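Long-range contacts in C3-degrading proteinase (CppA protein) (PDB 3E0R), which probably degrades complement component C3 as a pneumococcal proteinase, and contains two regions related to the glyoxalase clan: residues 15-19 / 190-194; 23-28 / 111-115; 67-72 / 114-118; 71-75 / 193-197. One frame throughout, in Å; residues are numbered along the deposited sequence.

Interaction 1 (15-19 / 190-194); sequences TLKAN and NTVTW
With CG anti to its carbonyl carbon (chi1 -63°) and a bend at chi3, K17 sends its ammonium group into the turn formed by N190-W194, while N19, whose CG lies anti to the backbone N (chi1 176°), lays its side chain over the indole of W194. The K17 ammonium is gripped by two backbone carbonyls. K17 NZ donates to N190 O at 2.6 Å, in the carbonyl plane and on a lone pair, and to T193 O at 3.0 Å, where it stands above the carbonyl plane. Two carbonyls three residues apart in the same bend are thereby tied to one charge, and CD and CE of K17 pass close to both oxygens. N19 makes an apolar approach instead: its CB sits over one face of the indole, 3.9 Å from the centroid of the five-membered ring of W194, in a CH-pi contact. Its amide lies almost parallel to the ring (7° between planes), with N19 CG 3.5 Å from W194 CZ2. The backbone carbonyl carbon of K17 meets the ring at its edge, and W194 NE1 is hydrogen-bonded to A60 O, which probably limits rotation of the indole. The arrangement is that of a loop closing onto the end of a sheet strand: 190-194 leads into strand 196-203, the antiparallel neighbour of strand 9-18, and so joins the N- and C-terminal regions.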
# COMPACT_ATOMS: atom_id res chain seq x y z
N THR A 15 3.15 -4.84 -0.53
CA THR A 15 4.50 -4.83 0.03
C THR A 15 5.24 -3.76 -0.73
O THR A 15 5.34 -3.81 -1.97
CB THR A 15 5.29 -6.17 -0.16
OG1 THR A 15 4.62 -7.25 0.54
CG2 THR A 15 6.78 -6.01 0.32
N LEU A 16 5.73 -2.78 0.03
CA LEU A 16 6.62 -1.74 -0.45
C LEU A 16 8.04 -2.06 0.03
O LEU A 16 8.26 -2.39 1.20
CB LEU A 16 6.17 -0.36 0.07
CG LEU A 16 4.72 0.07 -0.27
CD1 LEU A 16 4.44 1.50 0.26
CD2 LEU A 16 4.40 -0.00 -1.81
N LYS A 17 9.00 -1.95 -0.88
CA LYS A 17 10.40 -2.05 -0.52
C LYS A 17 10.88 -0.76 0.20
O LYS A 17 10.49 0.36 -0.16
CB LYS A 17 11.25 -2.40 -1.74
CG LYS A 17 10.86 -3.74 -2.25
CD LYS A 17 11.56 -4.08 -3.57
CE LYS A 17 13.02 -4.54 -3.40
NZ LYS A 17 13.87 -4.23 -4.57
N ALA A 18 11.66 -0.99 1.27
CA ALA A 18 12.14 0.06 2.20
C ALA A 18 13.66 -0.04 2.23
O ALA A 18 14.19 -1.13 2.24
CB ALA A 18 11.61 -0.18 3.60
N ASN A 19 14.34 1.10 2.22
CA ASN A 19 15.81 1.14 2.31
C ASN A 19 16.26 1.11 3.76
O ASN A 19 16.76 0.11 4.23
CB ASN A 19 16.40 2.36 1.56
CG ASN A 19 17.95 2.50 1.71
OD1 ASN A 19 18.63 1.68 2.33
ND2 ASN A 19 18.49 3.56 1.12
N ASN A 190 11.52 -6.51 -9.74
CA ASN A 190 11.22 -5.92 -8.45
C ASN A 190 12.36 -5.84 -7.46
O ASN A 190 12.23 -5.22 -6.39
CB ASN A 190 9.97 -6.55 -7.81
CG ASN A 190 10.18 -7.96 -7.29
OD1 ASN A 190 9.55 -8.34 -6.32
ND2 ASN A 190 10.97 -8.76 -7.97
N THR A 191 13.48 -6.46 -7.81
CA THR A 191 14.72 -6.35 -7.08
C THR A 191 15.48 -5.06 -7.45
O THR A 191 16.43 -4.69 -6.76
CB THR A 191 15.63 -7.51 -7.44
OG1 THR A 191 15.78 -7.53 -8.86
CG2 THR A 191 15.03 -8.83 -7.00
N VAL A 192 15.09 -4.39 -8.54
CA VAL A 192 15.93 -3.32 -9.09
C VAL A 192 15.78 -1.99 -8.31
O VAL A 192 16.81 -1.26 -8.12
CB VAL A 192 15.75 -3.15 -10.66
CG1 VAL A 192 16.50 -1.91 -11.19
CG2 VAL A 192 16.20 -4.45 -11.42
N THR A 193 14.56 -1.71 -7.85
CA THR A 193 14.17 -0.39 -7.32
C THR A 193 13.45 -0.54 -6.01
O THR A 193 12.94 -1.63 -5.73
CB THR A 193 13.22 0.36 -8.31
OG1 THR A 193 12.07 -0.48 -8.57
CG2 THR A 193 13.95 0.75 -9.67
N TRP A 194 13.39 0.53 -5.21
CA TRP A 194 12.46 0.63 -4.02
C TRP A 194 11.07 1.02 -4.46
O TRP A 194 10.83 2.17 -4.81
CB TRP A 194 12.99 1.63 -2.97
CG TRP A 194 14.28 1.14 -2.29
CD1 TRP A 194 14.39 0.10 -1.40
CD2 TRP A 194 15.62 1.66 -2.47
NE1 TRP A 194 15.71 -0.07 -1.03
CE2 TRP A 194 16.48 0.89 -1.64
CE3 TRP A 194 16.17 2.71 -3.22
CZ2 TRP A 194 17.84 1.13 -1.56
CZ3 TRP A 194 17.53 2.96 -3.13
CH2 TRP A 194 18.35 2.16 -2.31

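Interaction 2 (23-28 / 111-115); sequences LNETFY and IFSPE
F27 lays its ring against the bend at S113 and P114, a helix-to-loop contact between elements attached to the two different sheets, with an ST turn in the loop that follows strand 107-112. S113 CA stands over one face of the F27 ring, 3.7 Å from the centroid and 18° off the normal, and P114 CD covers the same ring in a second CH-pi contact, reaching F27 CG at 3.7 Å. The ring is brought there by CG lying anti to the backbone N (chi1 178°). At its edge I111 takes over, with CG2 3.5 Å from F27 CZ, branch and ring lying alongside and pointing opposite ways. One turn earlier on helix 21-31, P114 leans on L23 and N24, P114 CG approaching L23 CB at 4.1 Å. In the ST turn S113 OG accepts from E115 N at 3.0 Å, and also from D117 N, so the hydroxyl holds the loop bent. N24 ND2, also hydrogen-bonded to N20 O, reaches E115, whose OE2 is held by N19 N as well: amide and carboxylate are nearly coplanar, and N24 ND2 donates to the anti lone pair of E115 OE2 at 2.9 Å, with 158° at the hydrogen.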
# COMPACT_ATOMS: atom_id res chain seq x y z
N LEU A 23 14.08 4.45 9.50
CA LEU A 23 13.43 5.57 8.84
C LEU A 23 11.98 5.28 8.54
O LEU A 23 11.08 6.06 8.88
CB LEU A 23 14.11 5.91 7.50
CG LEU A 23 15.13 7.02 7.40
CD1 LEU A 23 15.65 7.13 5.96
CD2 LEU A 23 14.52 8.33 7.89
N ASN A 24 11.76 4.16 7.86
CA ASN A 24 10.42 3.75 7.43
C ASN A 24 9.52 3.45 8.64
O ASN A 24 8.34 3.83 8.67
CB ASN A 24 10.51 2.59 6.42
CG ASN A 24 10.96 3.04 5.03
OD1 ASN A 24 10.13 3.22 4.15
ND2 ASN A 24 12.26 3.29 4.86
N GLU A 25 10.08 2.82 9.66
CA GLU A 25 9.34 2.57 10.93
C GLU A 25 8.87 3.87 11.56
O GLU A 25 7.74 4.00 11.99
CB GLU A 25 10.23 1.91 11.97
CG GLU A 25 10.66 0.50 11.70
CD GLU A 25 11.29 -0.15 12.96
OE1 GLU A 25 11.91 0.57 13.77
OE2 GLU A 25 11.16 -1.38 13.14
N THR A 26 9.79 4.83 11.65
CA THR A 26 9.49 6.11 12.25
C THR A 26 8.33 6.79 11.55
O THR A 26 7.57 7.51 12.18
CB THR A 26 10.71 7.05 12.21
OG1 THR A 26 11.86 6.32 12.66
CG2 THR A 26 10.51 8.26 13.09
N PHE A 27 8.22 6.55 10.25
CA PHE A 27 7.23 7.21 9.40
C PHE A 27 5.86 6.54 9.59
O PHE A 27 4.88 7.19 9.96
CB PHE A 27 7.70 7.17 7.91
CG PHE A 27 6.74 7.77 6.95
CD1 PHE A 27 6.55 9.15 6.89
CD2 PHE A 27 5.99 6.97 6.11
CE1 PHE A 27 5.65 9.71 6.01
CE2 PHE A 27 5.08 7.51 5.24
CZ PHE A 27 4.91 8.87 5.17
N TYR A 28 5.83 5.23 9.40
CA TYR A 28 4.55 4.52 9.34
C TYR A 28 3.93 4.31 10.72
O TYR A 28 2.70 4.42 10.90
CB TYR A 28 4.74 3.22 8.62
CG TYR A 28 4.80 3.39 7.14
CD1 TYR A 28 3.65 3.65 6.41
CD2 TYR A 28 6.00 3.22 6.43
CE1 TYR A 28 3.70 3.80 5.00
CE2 TYR A 28 6.06 3.36 5.02
CZ TYR A 28 4.91 3.67 4.33
OH TYR A 28 4.95 3.79 2.98
N ILE A 111 1.54 13.11 2.38
CA ILE A 111 2.88 13.12 2.90
C ILE A 111 3.70 12.10 2.08
O ILE A 111 3.15 11.10 1.65
CB ILE A 111 2.83 12.80 4.40
CG1 ILE A 111 4.14 13.20 5.08
CG2 ILE A 111 2.50 11.35 4.64
CD1 ILE A 111 4.04 13.20 6.59
N PHE A 112 4.98 12.37 1.84
CA PHE A 112 5.91 11.43 1.23
C PHE A 112 6.64 10.57 2.30
O PHE A 112 7.03 11.02 3.40
CB PHE A 112 6.95 12.17 0.36
CG PHE A 112 6.43 12.59 -1.04
CD1 PHE A 112 6.44 11.70 -2.10
CD2 PHE A 112 5.98 13.88 -1.28
CE1 PHE A 112 5.97 12.10 -3.39
CE2 PHE A 112 5.52 14.26 -2.56
CZ PHE A 112 5.51 13.37 -3.60
N SER A 113 6.79 9.31 1.97
CA SER A 113 7.52 8.39 2.80
C SER A 113 9.03 8.53 2.45
O SER A 113 9.39 9.11 1.41
CB SER A 113 7.05 6.97 2.48
OG SER A 113 7.84 6.44 1.44
N PRO A 114 9.90 7.96 3.30
CA PRO A 114 11.35 7.91 3.06
C PRO A 114 11.73 7.34 1.68
O PRO A 114 12.84 7.61 1.22
CB PRO A 114 11.86 6.96 4.15
CG PRO A 114 10.83 6.92 5.17
CD PRO A 114 9.53 7.27 4.56
N GLU A 115 10.86 6.55 1.04
CA GLU A 115 11.17 6.02 -0.31
C GLU A 115 10.40 6.76 -1.42
O GLU A 115 10.33 6.31 -2.58
CB GLU A 115 10.88 4.52 -0.39
CG GLU A 115 11.38 3.72 0.76
CD GLU A 115 12.86 3.75 0.94
OE1 GLU A 115 13.64 3.91 -0.06
OE2 GLU A 115 13.24 3.59 2.11

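Interaction 3 (67-72 / 114-118); sequences KVEGRK and PEDDL
K72 and D117 meet in a salt bridge between two loops, the one that precedes strand 74-81 and the one that joins strands 107-112 and 118-122. Their side chains cross at about a right angle, and K72 NZ is modelled 2.4 Å from D117 OD1, a separation so improbably short that its exact length is doubtful. The same ammonium also donates to E115 O at 3.0 Å, from above the carbonyl plane, and to a water 2.7 Å from K72 NZ. That water donates a hydrogen bond to D117 OD2, so both carboxylate oxygens of D117 are engaged, one directly and one through solvent. A bend at chi3 (93°) turns the last part of the K72 chain toward these acceptors. At the more exposed end K67 pairs with D116: K67 NZ approaches D116 OD2 at 2.9 Å, from above the carboxylate plane and again with the side chains at about a right angle. P114 O is 3.1 Å from K67 NZ, but the angle is too poor for a hydrogen bond. A second water donates to E115 OE1 and accepts a weak bond from K67 NZ, while E115 OE2 is satisfied by N19 N. K67 and K72 thus pair with D116 and D117, whereas E115 is reached through its carbonyl and a water; the nearby positive charge would probably favour ionised carboxylates, leaving the loops joined chiefly by electrostatics.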
# COMPACT_ATOMS: atom_id res chain seq x y z
N LYS A 67 16.85 3.95 -6.51
CA LYS A 67 15.69 4.80 -6.49
C LYS A 67 15.01 4.71 -7.87
O LYS A 67 15.68 4.69 -8.90
CB LYS A 67 16.15 6.23 -6.18
CG LYS A 67 15.24 7.03 -5.24
CD LYS A 67 15.43 6.71 -3.70
CE LYS A 67 15.15 7.97 -2.75
NZ LYS A 67 14.25 7.73 -1.51
N VAL A 68 13.68 4.69 -7.89
CA VAL A 68 12.93 4.84 -9.16
C VAL A 68 13.25 6.20 -9.82
O VAL A 68 13.44 7.21 -9.16
CB VAL A 68 11.37 4.67 -9.00
CG1 VAL A 68 10.64 4.82 -10.38
CG2 VAL A 68 11.02 3.33 -8.30
N GLU A 69 13.37 6.16 -11.14
CA GLU A 69 13.41 7.35 -11.96
C GLU A 69 12.07 7.44 -12.67
O GLU A 69 11.65 6.53 -13.40
CB GLU A 69 14.54 7.30 -13.01
CG GLU A 69 15.96 7.30 -12.41
CD GLU A 69 16.32 8.64 -11.75
OE1 GLU A 69 16.02 9.72 -12.38
OE2 GLU A 69 16.89 8.60 -10.61
N GLY A 70 11.39 8.56 -12.43
CA GLY A 70 10.09 8.78 -13.05
C GLY A 70 9.01 8.23 -12.15
O GLY A 70 9.19 8.11 -10.95
N ARG A 71 7.87 7.94 -12.76
CA ARG A 71 6.72 7.49 -12.03
C ARG A 71 7.04 6.15 -11.40
O ARG A 71 7.79 5.31 -11.98
CB ARG A 71 5.49 7.42 -12.94
CG ARG A 71 4.71 8.69 -12.95
CD ARG A 71 3.52 8.64 -13.88
NE ARG A 71 2.80 9.91 -13.84
CZ ARG A 71 1.57 10.12 -14.29
NH1 ARG A 71 0.85 9.13 -14.82
NH2 ARG A 71 1.05 11.34 -14.20
N LYS A 72 6.49 5.95 -10.21
CA LYS A 72 6.65 4.65 -9.53
C LYS A 72 5.46 3.82 -9.89
O LYS A 72 4.40 4.36 -10.23
CB LYS A 72 6.72 4.83 -8.00
CG LYS A 72 7.91 5.59 -7.47
CD LYS A 72 7.96 5.51 -5.93
CE LYS A 72 8.83 4.36 -5.42
NZ LYS A 72 8.77 4.15 -3.92
N PRO A 114 9.90 7.96 3.30
CA PRO A 114 11.35 7.91 3.06
C PRO A 114 11.73 7.34 1.68
O PRO A 114 12.84 7.61 1.22
CB PRO A 114 11.86 6.96 4.15
CG PRO A 114 10.83 6.92 5.17
CD PRO A 114 9.53 7.27 4.56
N GLU A 115 10.86 6.55 1.04
CA GLU A 115 11.17 6.02 -0.31
C GLU A 115 10.40 6.76 -1.42
O GLU A 115 10.33 6.31 -2.58
CB GLU A 115 10.88 4.52 -0.39
CG GLU A 115 11.38 3.72 0.76
CD GLU A 115 12.86 3.75 0.94
OE1 GLU A 115 13.64 3.91 -0.06
OE2 GLU A 115 13.24 3.59 2.11
N ASP A 116 9.81 7.88 -0.99
CA ASP A 116 9.09 8.87 -1.82
C ASP A 116 7.79 8.30 -2.36
O ASP A 116 7.34 8.64 -3.44
CB ASP A 116 9.94 9.39 -2.99
CG ASP A 116 11.24 9.96 -2.55
OD1 ASP A 116 11.20 10.99 -1.83
OD2 ASP A 116 12.29 9.38 -2.93
N ASP A 117 7.19 7.43 -1.59
CA ASP A 117 5.87 6.95 -1.88
C ASP A 117 4.94 8.03 -1.35
O ASP A 117 5.11 8.51 -0.23
CB ASP A 117 5.67 5.62 -1.18
CG ASP A 117 6.51 4.49 -1.81
OD1 ASP A 117 6.56 4.46 -3.07
OD2 ASP A 117 7.10 3.63 -1.04
N LEU A 118 3.97 8.43 -2.17
CA LEU A 118 2.98 9.44 -1.76
C LEU A 118 1.81 8.74 -1.12
O LEU A 118 1.21 7.84 -1.72
CB LEU A 118 2.53 10.24 -2.98
CG LEU A 118 1.61 11.46 -2.84
CD1 LEU A 118 2.07 12.54 -1.83
CD2 LEU A 118 1.51 12.09 -4.18
O HOH W 1 15.79 5.07 -0.36
O HOH W 2 8.96 1.88 -2.42

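Interaction 4 (71-75 / 193-197); sequences RKKLA and TWDLS
D195 makes the principal hydrogen bonds, offering both carboxylate oxygens to two consecutive backbone amides at the start of strand 74-81. K73 N donates to D195 OD2 at 2.9 Å on its syn lone pair, with 155° at the hydrogen, and L74 N donates to D195 OD1 at 3.2 Å, also from the syn side and straighter, at 162°. CG lies anti to the backbone N of D195 (chi1 -158°), which turns the carboxylate across to the 71-75 segment; D195 OD1 also takes a weak bond from the amide of L196. Among the charged groups, K72 adds a weak bond from NZ to W194 O at 3.0 Å, although its ammonium has its stronger partner in D117. K73 packs its aliphatic part on the carboxylate, CB standing 3.4 Å from D195 OD2, then runs on extended to a water that it shares with L196 O, K73 NZ to water being 2.8 Å. V188 O and N235 O hold the same ammonium. The apolar part is small: L74 CB meets L196 CB at 4.2 Å where the two strands begin, and L196 also touches L16 and L157. The two strands belong to different sheets, and the D195 carboxylate joins them by binding the amides at the entrance of strand 74-81. The nearby lysines and two N-H groups would probably stabilise D195 as the anion in this buried place.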
# COMPACT_ATOMS: atom_id res chain seq x y z
N ARG A 71 7.87 7.94 -12.76
CA ARG A 71 6.72 7.49 -12.03
C ARG A 71 7.04 6.15 -11.40
O ARG A 71 7.79 5.31 -11.98
CB ARG A 71 5.49 7.42 -12.94
CG ARG A 71 4.71 8.69 -12.95
CD ARG A 71 3.52 8.64 -13.88
NE ARG A 71 2.80 9.91 -13.84
CZ ARG A 71 1.57 10.12 -14.29
NH1 ARG A 71 0.85 9.13 -14.82
NH2 ARG A 71 1.05 11.34 -14.20
N LYS A 72 6.49 5.95 -10.21
CA LYS A 72 6.65 4.65 -9.53
C LYS A 72 5.46 3.82 -9.89
O LYS A 72 4.40 4.36 -10.23
CB LYS A 72 6.72 4.83 -8.00
CG LYS A 72 7.91 5.59 -7.47
CD LYS A 72 7.96 5.51 -5.93
CE LYS A 72 8.83 4.36 -5.42
NZ LYS A 72 8.77 4.15 -3.92
N LYS A 73 5.60 2.51 -9.77
CA LYS A 73 4.46 1.57 -9.94
C LYS A 73 3.34 1.95 -8.94
O LYS A 73 2.17 1.96 -9.27
CB LYS A 73 4.94 0.14 -9.76
CG LYS A 73 5.95 -0.30 -10.81
CD LYS A 73 6.34 -1.78 -10.60
CE LYS A 73 7.72 -2.12 -11.19
NZ LYS A 73 8.06 -3.59 -11.11
N LEU A 74 3.73 2.34 -7.73
CA LEU A 74 2.79 2.87 -6.75
C LEU A 74 2.63 4.34 -7.07
O LEU A 74 3.56 5.11 -6.89
CB LEU A 74 3.28 2.70 -5.29
CG LEU A 74 2.24 3.20 -4.24
CD1 LEU A 74 1.12 2.28 -4.12
CD2 LEU A 74 2.85 3.44 -2.90
N ALA A 75 1.47 4.70 -7.59
CA ALA A 75 1.11 6.08 -7.83
C ALA A 75 0.79 6.75 -6.46
O ALA A 75 1.47 7.70 -6.08
CB ALA A 75 -0.08 6.17 -8.82
N THR A 193 14.56 -1.71 -7.85
CA THR A 193 14.17 -0.39 -7.32
C THR A 193 13.45 -0.54 -6.01
O THR A 193 12.94 -1.63 -5.73
CB THR A 193 13.22 0.36 -8.31
OG1 THR A 193 12.07 -0.48 -8.57
CG2 THR A 193 13.95 0.75 -9.67
N TRP A 194 13.39 0.53 -5.21
CA TRP A 194 12.46 0.63 -4.02
C TRP A 194 11.07 1.02 -4.46
O TRP A 194 10.83 2.17 -4.81
CB TRP A 194 12.99 1.63 -2.97
CG TRP A 194 14.28 1.14 -2.29
CD1 TRP A 194 14.39 0.10 -1.40
CD2 TRP A 194 15.62 1.66 -2.47
NE1 TRP A 194 15.71 -0.07 -1.03
CE2 TRP A 194 16.48 0.89 -1.64
CE3 TRP A 194 16.17 2.71 -3.22
CZ2 TRP A 194 17.84 1.13 -1.56
CZ3 TRP A 194 17.53 2.96 -3.13
CH2 TRP A 194 18.35 2.16 -2.31
N ASP A 195 10.14 0.07 -4.50
CA ASP A 195 8.80 0.36 -5.05
C ASP A 195 7.86 -0.68 -4.52
O ASP A 195 8.29 -1.51 -3.77
CB ASP A 195 8.81 0.27 -6.59
CG ASP A 195 7.66 1.07 -7.27
OD1 ASP A 195 6.65 1.48 -6.65
OD2 ASP A 195 7.84 1.30 -8.46
N LEU A 196 6.60 -0.65 -4.95
CA LEU A 196 5.69 -1.78 -4.78
C LEU A 196 6.24 -3.06 -5.49
O LEU A 196 6.46 -3.06 -6.71
CB LEU A 196 4.29 -1.41 -5.36
CG LEU A 196 3.22 -2.53 -5.37
CD1 LEU A 196 2.61 -2.81 -3.94
CD2 LEU A 196 2.15 -2.19 -6.41
N SER A 197 6.44 -4.13 -4.71
CA SER A 197 7.07 -5.33 -5.20
C SER A 197 6.18 -6.56 -5.15
O SER A 197 6.40 -7.49 -5.90
CB SER A 197 8.32 -5.62 -4.42
OG SER A 197 8.04 -5.87 -3.05
O HOH W 3 8.37 -3.83 -8.38

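The four contacts converge on the region where the two mixed sheets approach each other. Interactions 2 and 4 are buried, whereas 1 and 3 are only partly so, and a larger share of the touching residues is exposed in 3 than in 2. Interactions 1 and 4 share T193 and W194 and join the N- and C-terminal regions of the chain; interactions 2 and 3 share P114 and E115 and stay within the N-terminal one. K72 belongs to both 3 and 4. The chemistry follows the setting: aromatic and proline packing dominates 2, lysine-carboxylate pairs and waters dominate 3, and in 1 and 4 single charged side chains bind backbone atoms. E115 also bonds to N19 N, connecting interactions 1, 2 and 3.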